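Local coordinates for protein EF-P arginine 32 rhamnosyl-transferase (Pseudomonas putida KT2440, PDB 5NV8) that belongs to the EarP family of glycosyltransferases with a GT-B-type fold and holds 2'-deoxy-thymidine-beta-L-rhamnose in its pocket, at residues A320-G325 against G336-W341; L37-V42 against V266-F271; G175-A180 against L274-D279. All coordinates share one frame; numbering follows the deposited sequence.

Contact 1: residues A320-G325 against G336-W341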
loop_
_atom_site.group_PDB
_atom_site.type_symbol
_atom_site.label_atom_id
_atom_site.label_comp_id
_atom_site.label_asym_id
_atom_site.label_seq_id
_atom_site.Cartn_x
_atom_site.Cartn_y
_atom_site.Cartn_z
ATOM N N ALA A 320 15.288 8.853 -2.852
ATOM C CA ALA A 320 16.245 9.376 -3.823
ATOM C C ALA A 320 15.636 9.437 -5.219
ATOM O O ALA A 320 15.876 10.393 -5.965
ATOM C CB ALA A 320 17.517 8.528 -3.821
ATOM N N HIS A 321 14.840 8.433 -5.589
ATOM C CA HIS A 321 14.096 8.481 -6.842
ATOM C C HIS A 321 12.781 9.238 -6.711
ATOM O O HIS A 321 12.359 9.903 -7.664
ATOM C CB HIS A 321 13.799 7.068 -7.355
ATOM C CG HIS A 321 14.897 6.084 -7.107
ATOM N ND1 HIS A 321 15.056 5.433 -5.903
ATOM C CD2 HIS A 321 15.883 5.627 -7.915
ATOM C CE1 HIS A 321 16.098 4.623 -5.977
ATOM N NE2 HIS A 321 16.618 4.722 -7.187
ATOM N N TYR A 322 12.131 9.152 -5.546
ATOM C CA TYR A 322 10.784 9.693 -5.395
ATOM C C TYR A 322 10.767 11.215 -5.414
ATOM O O TYR A 322 9.769 11.813 -5.827
ATOM C CB TYR A 322 10.158 9.175 -4.098
ATOM C CG TYR A 322 8.644 9.247 -4.065
ATOM C CD1 TYR A 322 7.874 8.432 -4.885
ATOM C CD2 TYR A 322 7.987 10.126 -3.214
ATOM C CE1 TYR A 322 6.491 8.492 -4.861
ATOM C CE2 TYR A 322 6.605 10.194 -3.180
ATOM C CZ TYR A 322 5.862 9.375 -4.006
ATOM O OH TYR A 322 4.488 9.436 -3.980
ATOM N N ARG A 323 11.851 11.856 -4.989
ATOM C CA ARG A 323 11.878 13.299 -4.781
ATOM C C ARG A 323 12.384 14.085 -5.985
ATOM O O ARG A 323 12.501 15.312 -5.897
ATOM C CB ARG A 323 12.757 13.623 -3.567
ATOM C CG ARG A 323 14.242 13.635 -3.894
ATOM C CD ARG A 323 15.098 13.720 -2.652
ATOM N NE ARG A 323 15.664 15.054 -2.494
ATOM C CZ ARG A 323 16.555 15.382 -1.564
ATOM N NH1 ARG A 323 16.996 14.464 -0.714
ATOM N NH2 ARG A 323 17.012 16.623 -1.492
ATOM N N CYS A 324 12.655 13.421 -7.112
ATOM C CA CYS A 324 13.490 14.023 -8.151
ATOM C C CYS A 324 12.847 15.259 -8.777
ATOM O O CYS A 324 13.536 16.251 -9.042
ATOM C CB CYS A 324 13.812 12.982 -9.223
ATOM S SG CYS A 324 15.184 11.888 -8.786
ATOM N N GLY A 325 11.537 15.229 -9.019
ATOM C CA GLY A 325 10.919 16.277 -9.810
ATOM C C GLY A 325 10.413 17.508 -9.080
ATOM O O GLY A 325 10.030 18.481 -9.738
ATOM N N GLY A 336 10.743 16.023 5.067
ATOM C CA GLY A 336 10.361 16.196 6.455
ATOM C C GLY A 336 9.121 15.413 6.836
ATOM O O GLY A 336 8.963 15.022 7.995
ATOM N N LEU A 337 8.233 15.167 5.871
ATOM C CA LEU A 337 7.017 14.411 6.151
ATOM C C LEU A 337 7.322 12.935 6.362
ATOM O O LEU A 337 6.861 12.327 7.332
ATOM C CB LEU A 337 6.009 14.583 5.010
ATOM C CG LEU A 337 4.604 14.022 5.267
ATOM C CD1 LEU A 337 4.074 14.388 6.655
ATOM C CD2 LEU A 337 3.628 14.438 4.169
ATOM N N TRP A 338 8.093 12.341 5.455
ATOM C CA TRP A 338 8.309 10.900 5.480
ATOM C C TRP A 338 9.326 10.495 6.540
ATOM O O TRP A 338 9.174 9.448 7.180
ATOM C CB TRP A 338 8.744 10.425 4.093
ATOM C CG TRP A 338 7.615 10.345 3.115
ATOM C CD1 TRP A 338 6.659 11.291 2.884
ATOM C CD2 TRP A 338 7.328 9.259 2.228
ATOM N NE1 TRP A 338 5.790 10.857 1.909
ATOM C CE2 TRP A 338 6.183 9.614 1.488
ATOM C CE3 TRP A 338 7.930 8.021 1.988
ATOM C CZ2 TRP A 338 5.625 8.774 0.526
ATOM C CZ3 TRP A 338 7.377 7.191 1.034
ATOM C CH2 TRP A 338 6.235 7.570 0.315
ATOM N N ARG A 339 10.371 11.302 6.738
ATOM C CA ARG A 339 11.345 10.997 7.782
ATOM C C ARG A 339 10.713 11.091 9.165
ATOM O O ARG A 339 11.024 10.286 10.051
ATOM C CB ARG A 339 12.542 11.941 7.680
ATOM C CG ARG A 339 13.449 11.674 6.491
ATOM C CD ARG A 339 14.447 12.804 6.300
ATOM N NE ARG A 339 15.441 12.490 5.281
ATOM C CZ ARG A 339 16.322 13.362 4.802
ATOM N NH1 ARG A 339 16.334 14.609 5.254
ATOM N NH2 ARG A 339 17.193 12.986 3.875
ATOM N N ALA A 340 9.817 12.062 9.364
ATOM C CA ALA A 340 9.192 12.251 10.669
ATOM C C ALA A 340 8.350 11.044 11.068
ATOM O O ALA A 340 8.370 10.621 12.230
ATOM C CB ALA A 340 8.343 13.519 10.656
ATOM N N TRP A 341 7.603 10.479 10.118
ATOM C CA TRP A 341 6.774 9.307 10.374
ATOM C C TRP A 341 7.595 8.059 10.671
ATOM O O TRP A 341 7.035 7.071 11.159
ATOM C CB TRP A 341 5.858 9.063 9.168
ATOM C CG TRP A 341 4.697 8.135 9.411
ATOM C CD1 TRP A 341 4.388 7.011 8.697
ATOM C CD2 TRP A 341 3.682 8.259 10.418
ATOM N NE1 TRP A 341 3.252 6.426 9.199
ATOM C CE2 TRP A 341 2.799 7.170 10.257
ATOM C CE3 TRP A 341 3.438 9.178 11.443
ATOM C CZ2 TRP A 341 1.691 6.978 11.082
ATOM C CZ3 TRP A 341 2.337 8.987 12.261
ATOM C CH2 TRP A 341 1.478 7.895 12.076
#
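With CG turned away from the backbone N (chi1 -159°), Tyr-322 sends its ring out from helix 315-322 toward helix 328-343, where Trp-338 has CG beside its backbone N (chi1 -77°), which directs the indole to the tyrosine. The two side chains cross at about a right angle. Their closest atoms are CE2 of Tyr-322 and CZ2 of Trp-338, 4.1 Å apart, an apolar contact between ring carbons. The phenol ring and the six-membered ring of the indole are oblique, with centroids 5.4 Å apart and planes at 37°.

Helices 315-322 and 328-343 follow one another in the chain, joined by a short turn, and the aromatic pair packs on the inner side of this pair of consecutive helices against strand 299-302: Tyr-322 reaches Met-299, while Trp-338 lies on Leu-300 and Trp-301. Trp-368 and His-364 meet the tyrosine ring edge-to-face. Farther out, Arg-323 NH1 and Arg-339 NH2 are 4.8 Å apart, like charges, but each arginine has a salt-bridge partner of its own, Asp-331 for Arg-323 and Glu-316 for Arg-339.

Contact 2: residues L37-V42 against V266-F271. With TRH (2'-deoxy-thymidine-beta-L-rhamnose), chain B.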
loop_
_atom_site.group_PDB
_atom_site.type_symbol
_atom_site.label_atom_id
_atom_site.label_comp_id
_atom_site.label_asym_id
_atom_site.label_seq_id
_atom_site.Cartn_x
_atom_site.Cartn_y
_atom_site.Cartn_z
ATOM N N LEU A 37 0.379 -12.279 -6.443
ATOM C CA LEU A 37 1.105 -12.825 -7.586
ATOM C C LEU A 37 0.430 -14.080 -8.130
ATOM O O LEU A 37 0.367 -14.272 -9.350
ATOM C CB LEU A 37 2.551 -13.121 -7.189
ATOM C CG LEU A 37 3.405 -13.908 -8.183
ATOM C CD1 LEU A 37 3.555 -13.143 -9.486
ATOM C CD2 LEU A 37 4.763 -14.216 -7.582
ATOM N N ALA A 38 -0.092 -14.933 -7.243
ATOM C CA ALA A 38 -0.653 -16.211 -7.680
ATOM C C ALA A 38 -1.881 -16.021 -8.565
ATOM O O ALA A 38 -2.052 -16.745 -9.553
ATOM C CB ALA A 38 -0.995 -17.076 -6.467
ATOM N N ARG A 39 -2.752 -15.065 -8.228
ATOM C CA ARG A 39 -3.908 -14.802 -9.083
ATOM C C ARG A 39 -3.477 -14.249 -10.434
ATOM O O ARG A 39 -4.079 -14.570 -11.464
ATOM C CB ARG A 39 -4.869 -13.821 -8.413
ATOM C CG ARG A 39 -5.201 -14.117 -6.975
ATOM C CD ARG A 39 -6.353 -13.244 -6.503
ATOM N NE ARG A 39 -6.161 -11.827 -6.804
ATOM C CZ ARG A 39 -5.561 -10.965 -5.987
ATOM N NH1 ARG A 39 -5.092 -11.374 -4.817
ATOM N NH2 ARG A 39 -5.432 -9.693 -6.338
ATOM N N GLN A 40 -2.438 -13.413 -10.445
ATOM C CA GLN A 40 -2.022 -12.755 -11.677
ATOM C C GLN A 40 -1.434 -13.749 -12.673
ATOM O O GLN A 40 -1.695 -13.652 -13.877
ATOM C CB GLN A 40 -1.019 -11.647 -11.358
ATOM C CG GLN A 40 -0.753 -10.704 -12.518
ATOM C CD GLN A 40 0.097 -9.513 -12.123
ATOM O OE1 GLN A 40 0.806 -9.543 -11.116
ATOM N NE2 GLN A 40 0.035 -8.457 -12.922
ATOM N N LEU A 41 -0.640 -14.713 -12.196
ATOM C CA LEU A 41 -0.051 -15.694 -13.103
ATOM C C LEU A 41 -1.084 -16.650 -13.678
ATOM O O LEU A 41 -0.837 -17.252 -14.729
ATOM C CB LEU A 41 1.047 -16.494 -12.405
ATOM C CG LEU A 41 2.117 -15.706 -11.658
ATOM C CD1 LEU A 41 2.724 -16.571 -10.566
ATOM C CD2 LEU A 41 3.180 -15.195 -12.619
ATOM N N VAL A 42 -2.223 -16.818 -13.007
ATOM C CA VAL A 42 -3.329 -17.563 -13.595
ATOM C C VAL A 42 -4.100 -16.687 -14.573
ATOM O O VAL A 42 -4.337 -17.072 -15.724
ATOM C CB VAL A 42 -4.253 -18.107 -12.493
ATOM C CG1 VAL A 42 -5.518 -18.684 -13.111
ATOM C CG2 VAL A 42 -3.537 -19.144 -11.651
ATOM N N VAL A 266 -11.444 -5.690 5.014
ATOM C CA VAL A 266 -12.282 -6.083 3.884
ATOM C C VAL A 266 -11.495 -6.986 2.942
ATOM O O VAL A 266 -10.649 -7.772 3.382
ATOM C CB VAL A 266 -12.822 -4.845 3.145
ATOM C CG1 VAL A 266 -13.935 -4.194 3.953
ATOM C CG2 VAL A 266 -11.699 -3.847 2.882
ATOM N N SER A 267 -11.760 -6.872 1.644
ATOM C CA SER A 267 -11.048 -7.624 0.621
ATOM C C SER A 267 -9.914 -6.788 0.035
ATOM O O SER A 267 -9.897 -5.558 0.136
ATOM C CB SER A 267 -12.002 -8.064 -0.492
ATOM O OG SER A 267 -12.416 -6.959 -1.279
ATOM N N GLN A 268 -8.950 -7.481 -0.578
ATOM C CA GLN A 268 -7.802 -6.793 -1.165
ATOM C C GLN A 268 -8.237 -5.824 -2.257
ATOM O O GLN A 268 -7.645 -4.749 -2.417
ATOM C CB GLN A 268 -6.802 -7.812 -1.716
ATOM C CG GLN A 268 -5.349 -7.474 -1.415
ATOM C CD GLN A 268 -4.384 -8.561 -1.850
ATOM O OE1 GLN A 268 -4.641 -9.296 -2.804
ATOM N NE2 GLN A 268 -3.258 -8.659 -1.155
ATOM N N ASP A 269 -9.275 -6.183 -3.017
ATOM C CA ASP A 269 -9.767 -5.293 -4.064
ATOM C C ASP A 269 -10.471 -4.078 -3.471
ATOM O O ASP A 269 -10.342 -2.964 -3.990
ATOM C CB ASP A 269 -10.706 -6.053 -5.000
ATOM C CG ASP A 269 -9.965 -6.969 -5.952
ATOM O OD1 ASP A 269 -8.760 -6.737 -6.194
ATOM O OD2 ASP A 269 -10.590 -7.927 -6.455
ATOM N N ASP A 270 -11.224 -4.271 -2.385
ATOM C CA ASP A 270 -11.878 -3.134 -1.751
ATOM C C ASP A 270 -10.872 -2.223 -1.060
ATOM O O ASP A 270 -11.115 -1.017 -0.934
ATOM C CB ASP A 270 -12.941 -3.616 -0.767
ATOM C CG ASP A 270 -14.224 -4.035 -1.458
ATOM O OD1 ASP A 270 -14.808 -3.208 -2.189
ATOM O OD2 ASP A 270 -14.654 -5.191 -1.270
ATOM N N PHE A 271 -9.737 -2.770 -0.616
ATOM C CA PHE A 271 -8.670 -1.920 -0.104
ATOM C C PHE A 271 -8.096 -1.031 -1.200
ATOM O O PHE A 271 -7.673 0.096 -0.922
ATOM C CB PHE A 271 -7.567 -2.772 0.527
ATOM C CG PHE A 271 -6.437 -1.967 1.105
ATOM C CD1 PHE A 271 -6.594 -1.286 2.302
ATOM C CD2 PHE A 271 -5.217 -1.889 0.452
ATOM C CE1 PHE A 271 -5.560 -0.538 2.835
ATOM C CE2 PHE A 271 -4.175 -1.146 0.982
ATOM C CZ PHE A 271 -4.348 -0.468 2.174
HETATM O O4P TRH B . 3.201 -4.672 7.362
HETATM P P2 TRH B . 2.670 -5.497 6.247
HETATM O O3P TRH B . 1.398 -6.387 6.703
HETATM O O1 TRH B . 3.778 -6.489 5.628
HETATM C C1 TRH B . 5.097 -6.483 6.211
HETATM C C2 TRH B . 6.052 -7.381 5.410
HETATM O O2 TRH B . 5.378 -8.536 4.908
HETATM C C3 TRH B . 7.189 -7.879 6.310
HETATM O O3 TRH B . 6.735 -9.000 7.079
HETATM C C4 TRH B . 7.602 -6.770 7.255
HETATM O O4 TRH B . 7.992 -5.617 6.486
HETATM O OPP TRH B . 2.130 -4.556 5.048
HETATM P P TRH B . 1.867 -5.187 3.602
HETATM O O1P TRH B . 3.087 -5.737 2.960
HETATM O O2P TRH B . 1.188 -4.039 2.694
HETATM O "O5'" TRH B . 0.711 -6.294 3.769
HETATM C "C5'" TRH B . -0.647 -5.886 3.916
HETATM C "C4'" TRH B . -1.512 -6.783 3.047
HETATM O "O4'" TRH B . -2.853 -6.728 3.606
HETATM C "C3'" TRH B . -1.641 -6.156 1.673
HETATM O "O3'" TRH B . -2.234 -7.101 0.773
HETATM C "C2'" TRH B . -2.656 -5.085 2.001
HETATM C "C1'" TRH B . -3.648 -6.049 2.603
HETATM N N11 TRH B . -4.832 -5.412 3.218
HETATM C C21 TRH B . -6.047 -5.857 2.874
HETATM O O21 TRH B . -6.165 -6.766 2.055
HETATM N N31 TRH B . -7.188 -5.294 3.437
HETATM C C41 TRH B . -7.086 -4.264 4.366
HETATM O O41 TRH B . -8.110 -3.783 4.847
HETATM C C51 TRH B . -5.829 -3.802 4.730
HETATM C C5A TRH B . -5.717 -2.775 5.658
HETATM C C61 TRH B . -4.694 -4.375 4.161
#
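At the ligand pocket, between helix 30-43 of the N-terminal part and the start of helix 268-277, Arg-39 reaches across to Gln-268. The two backbones stay far apart: CA of Arg-39 and CA of Gln-268, the nearest pair, are 11.9 Å from each other, so the side chains must span the gap. Gln-268 does so with a chain extended beyond CG, and Arg-39 with one that bends at chi3 (-50°). Arg-39 NH1 donates to Gln-268 OE1 at 2.9 Å, approaching almost straight in line with the carbonyl bond, while the guanidinium and amide planes stand 59° apart.

With its oxygen taken by the arginine, the amide of Gln-268 offers NE2 to the ligand, bonding O3' of 2'-deoxy-thymidine-beta-L-rhamnose at 2.7 Å; Arg-39, one shell behind the ligand, probably helps fix the amide's rotation. Asp-269 OD1 lies 4.5 Å from Arg-39 NH2, well out of the guanidinium plane, so any help it gives is probably electrostatic. Ser-267 is the N-cap of helix 268-277, its OG accepting from Asp-270 N at 3.1 Å. One turn on, Phe-271 lays a ring face against the thymine, its CD1 3.6 Å from ligand C51. Such a nucleotide site facing the interdomain cleft is characteristic of GT-B glycosyltransferases.

Contact 3: residues G175-A180 against L274-D279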
loop_
_atom_site.group_PDB
_atom_site.type_symbol
_atom_site.label_atom_id
_atom_site.label_comp_id
_atom_site.label_asym_id
_atom_site.label_seq_id
_atom_site.Cartn_x
_atom_site.Cartn_y
_atom_site.Cartn_z
ATOM N N GLY A 175 -11.544 4.613 -14.059
ATOM C CA GLY A 175 -12.993 4.518 -14.134
ATOM C C GLY A 175 -13.669 4.673 -12.785
ATOM O O GLY A 175 -14.784 5.193 -12.701
ATOM N N PHE A 176 -13.007 4.228 -11.716
ATOM C CA PHE A 176 -13.570 4.381 -10.378
ATOM C C PHE A 176 -13.530 5.838 -9.930
ATOM O O PHE A 176 -14.530 6.374 -9.437
ATOM C CB PHE A 176 -12.811 3.489 -9.392
ATOM C CG PHE A 176 -13.304 3.589 -7.976
ATOM C CD1 PHE A 176 -14.319 2.764 -7.523
ATOM C CD2 PHE A 176 -12.750 4.504 -7.098
ATOM C CE1 PHE A 176 -14.771 2.851 -6.220
ATOM C CE2 PHE A 176 -13.200 4.598 -5.798
ATOM C CZ PHE A 176 -14.210 3.769 -5.357
ATOM N N GLN A 177 -12.381 6.497 -10.097
ATOM C CA GLN A 177 -12.215 7.871 -9.637
ATOM C C GLN A 177 -12.952 8.884 -10.503
ATOM O O GLN A 177 -13.114 10.032 -10.074
ATOM C CB GLN A 177 -10.728 8.229 -9.584
ATOM C CG GLN A 177 -9.922 7.375 -8.623
ATOM C CD GLN A 177 -8.452 7.760 -8.583
ATOM O OE1 GLN A 177 -7.865 8.135 -9.601
ATOM N NE2 GLN A 177 -7.852 7.672 -7.403
ATOM N N GLN A 178 -13.395 8.500 -11.700
ATOM C CA GLN A 178 -14.117 9.397 -12.591
ATOM C C GLN A 178 -15.626 9.212 -12.520
ATOM O O GLN A 178 -16.357 9.918 -13.222
ATOM C CB GLN A 178 -13.646 9.204 -14.038
ATOM C CG GLN A 178 -12.337 9.904 -14.372
ATOM C CD GLN A 178 -11.710 9.388 -15.659
ATOM O OE1 GLN A 178 -12.196 8.429 -16.261
ATOM N NE2 GLN A 178 -10.621 10.021 -16.082
ATOM N N SER A 179 -16.109 8.284 -11.698
ATOM C CA SER A 179 -17.534 8.041 -11.519
ATOM C C SER A 179 -17.927 8.484 -10.117
ATOM O O SER A 179 -17.449 7.919 -9.127
ATOM C CB SER A 179 -17.872 6.566 -11.739
ATOM O OG SER A 179 -17.688 6.198 -13.095
ATOM N N ALA A 180 -18.797 9.496 -10.037
ATOM C CA ALA A 180 -19.157 10.060 -8.740
ATOM C C ALA A 180 -20.032 9.114 -7.931
ATOM O O ALA A 180 -19.934 9.085 -6.698
ATOM C CB ALA A 180 -19.864 11.402 -8.927
ATOM N N LEU A 274 -10.513 1.704 -1.407
ATOM C CA LEU A 274 -10.232 2.628 -0.313
ATOM C C LEU A 274 -9.126 3.605 -0.693
ATOM O O LEU A 274 -9.286 4.824 -0.556
ATOM C CB LEU A 274 -9.852 1.850 0.947
ATOM C CG LEU A 274 -9.795 2.655 2.250
ATOM C CD1 LEU A 274 -11.095 3.412 2.476
ATOM C CD2 LEU A 274 -9.490 1.751 3.429
ATOM N N LEU A 275 -7.995 3.084 -1.181
ATOM C CA LEU A 275 -6.881 3.949 -1.561
ATOM C C LEU A 275 -7.293 4.941 -2.642
ATOM O O LEU A 275 -6.950 6.127 -2.570
ATOM C CB LEU A 275 -5.698 3.105 -2.038
ATOM C CG LEU A 275 -5.044 2.162 -1.024
ATOM C CD1 LEU A 275 -3.966 1.325 -1.698
ATOM C CD2 LEU A 275 -4.466 2.938 0.153
ATOM N N TRP A 276 -8.038 4.476 -3.650
ATOM C CA TRP A 276 -8.484 5.352 -4.727
ATOM C C TRP A 276 -9.449 6.428 -4.242
ATOM O O TRP A 276 -9.605 7.450 -4.919
ATOM C CB TRP A 276 -9.149 4.530 -5.836
ATOM C CG TRP A 276 -8.299 3.416 -6.377
ATOM C CD1 TRP A 276 -6.945 3.278 -6.251
ATOM C CD2 TRP A 276 -8.747 2.278 -7.130
ATOM N NE1 TRP A 276 -6.525 2.131 -6.879
ATOM C CE2 TRP A 276 -7.611 1.498 -7.423
ATOM C CE3 TRP A 276 -9.999 1.846 -7.583
ATOM C CZ2 TRP A 276 -7.688 0.312 -8.152
ATOM C CZ3 TRP A 276 -10.072 0.667 -8.306
ATOM C CH2 TRP A 276 -8.924 -0.085 -8.584
ATOM N N SER A 277 -10.091 6.228 -3.090
ATOM C CA SER A 277 -11.140 7.129 -2.627
ATOM C C SER A 277 -10.617 8.294 -1.796
ATOM O O SER A 277 -11.241 9.361 -1.786
ATOM C CB SER A 277 -12.174 6.344 -1.816
ATOM O OG SER A 277 -13.023 5.594 -2.673
ATOM N N CYS A 278 -9.490 8.121 -1.114
ATOM C CA CYS A 278 -8.973 9.106 -0.176
ATOM C C CYS A 278 -7.985 10.051 -0.859
ATOM O O CYS A 278 -7.362 9.718 -1.869
ATOM C CB CYS A 278 -8.289 8.404 1.002
ATOM S SG CYS A 278 -9.265 7.139 1.810
ATOM N N ASP A 279 -7.835 11.242 -0.277
ATOM C CA ASP A 279 -6.900 12.232 -0.796
ATOM C C ASP A 279 -5.485 12.049 -0.261
ATOM O O ASP A 279 -4.559 12.687 -0.775
ATOM C CB ASP A 279 -7.398 13.644 -0.472
ATOM C CG ASP A 279 -8.841 13.856 -0.883
ATOM O OD1 ASP A 279 -9.148 13.706 -2.085
ATOM O OD2 ASP A 279 -9.672 14.156 0.002
#
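Phe-176 and Trp-276 make the apolar contact here, and Gln-177 the polar one. The benzene-ring part of the indole turns its edge toward the face of Phe-176 in an offset edge-to-face pair, centroids 5.7 Å apart and planes at 60°. The touch runs from CB to one side of the phenylalanine ring: CB of Phe-176 lies 3.7 Å from Trp-276 CE3, and CD2 of Phe-176 is 3.8 Å from Trp-276 CB. At the far end of the ring, CE2 of Phe-176 has Ser-277 OG at its edge, 3.3 Å away and in the ring plane.

Next to this, the extended side chain of Gln-177 crosses Trp-276 at about a right angle and gives NE2 to the backbone O of Trp-276 at 3.0 Å. The donor sits in the carbonyl plane on a lone pair, and the N-H points well at it (159°). This carbonyl belongs to the last turn of helix 268-277, so the amide ties the C-terminal ends of helices 169-177 and 268-277 together on the flank of the Rossmann-like domain whose sheet includes strands 199-203 and 280-284.

Around these groups lies a second shell. Ser-277 OG is hydrogen-bonded to Arg-273 O, which probably keeps the hydroxyl at the phenylalanine edge. Arg-366 NH1 makes a weak bond to Gln-177 OE1, and Arg-183 NH2 another to Trp-276 O. Leu-169, Arg-172 and Arg-173 pack on the indole from helix 169-177, and Ala-295 reaches it from helix 287-295.

Helix 268-277 connects contacts 2 and 3: its first turn meets helix 30-43 and the ligand, its last turn packs on helix 169-177, and the two contact centres are about 18 Å apart. Contact 2 touches 2'-deoxy-thymidine-beta-L-rhamnose directly through Gln-268 and Phe-271. The other two stand back from it, with the side chains of Trp-276 in contact 3 and Trp-338 in contact 1 about 12 Å and 13 Å from the ligand. Contact 1 comes later in the chain and lies across the chain's centre from contact 2, centres about 28 Å apart. Contacts 1 and 3 do not touch either; their nearest atoms remain about 10 Å apart.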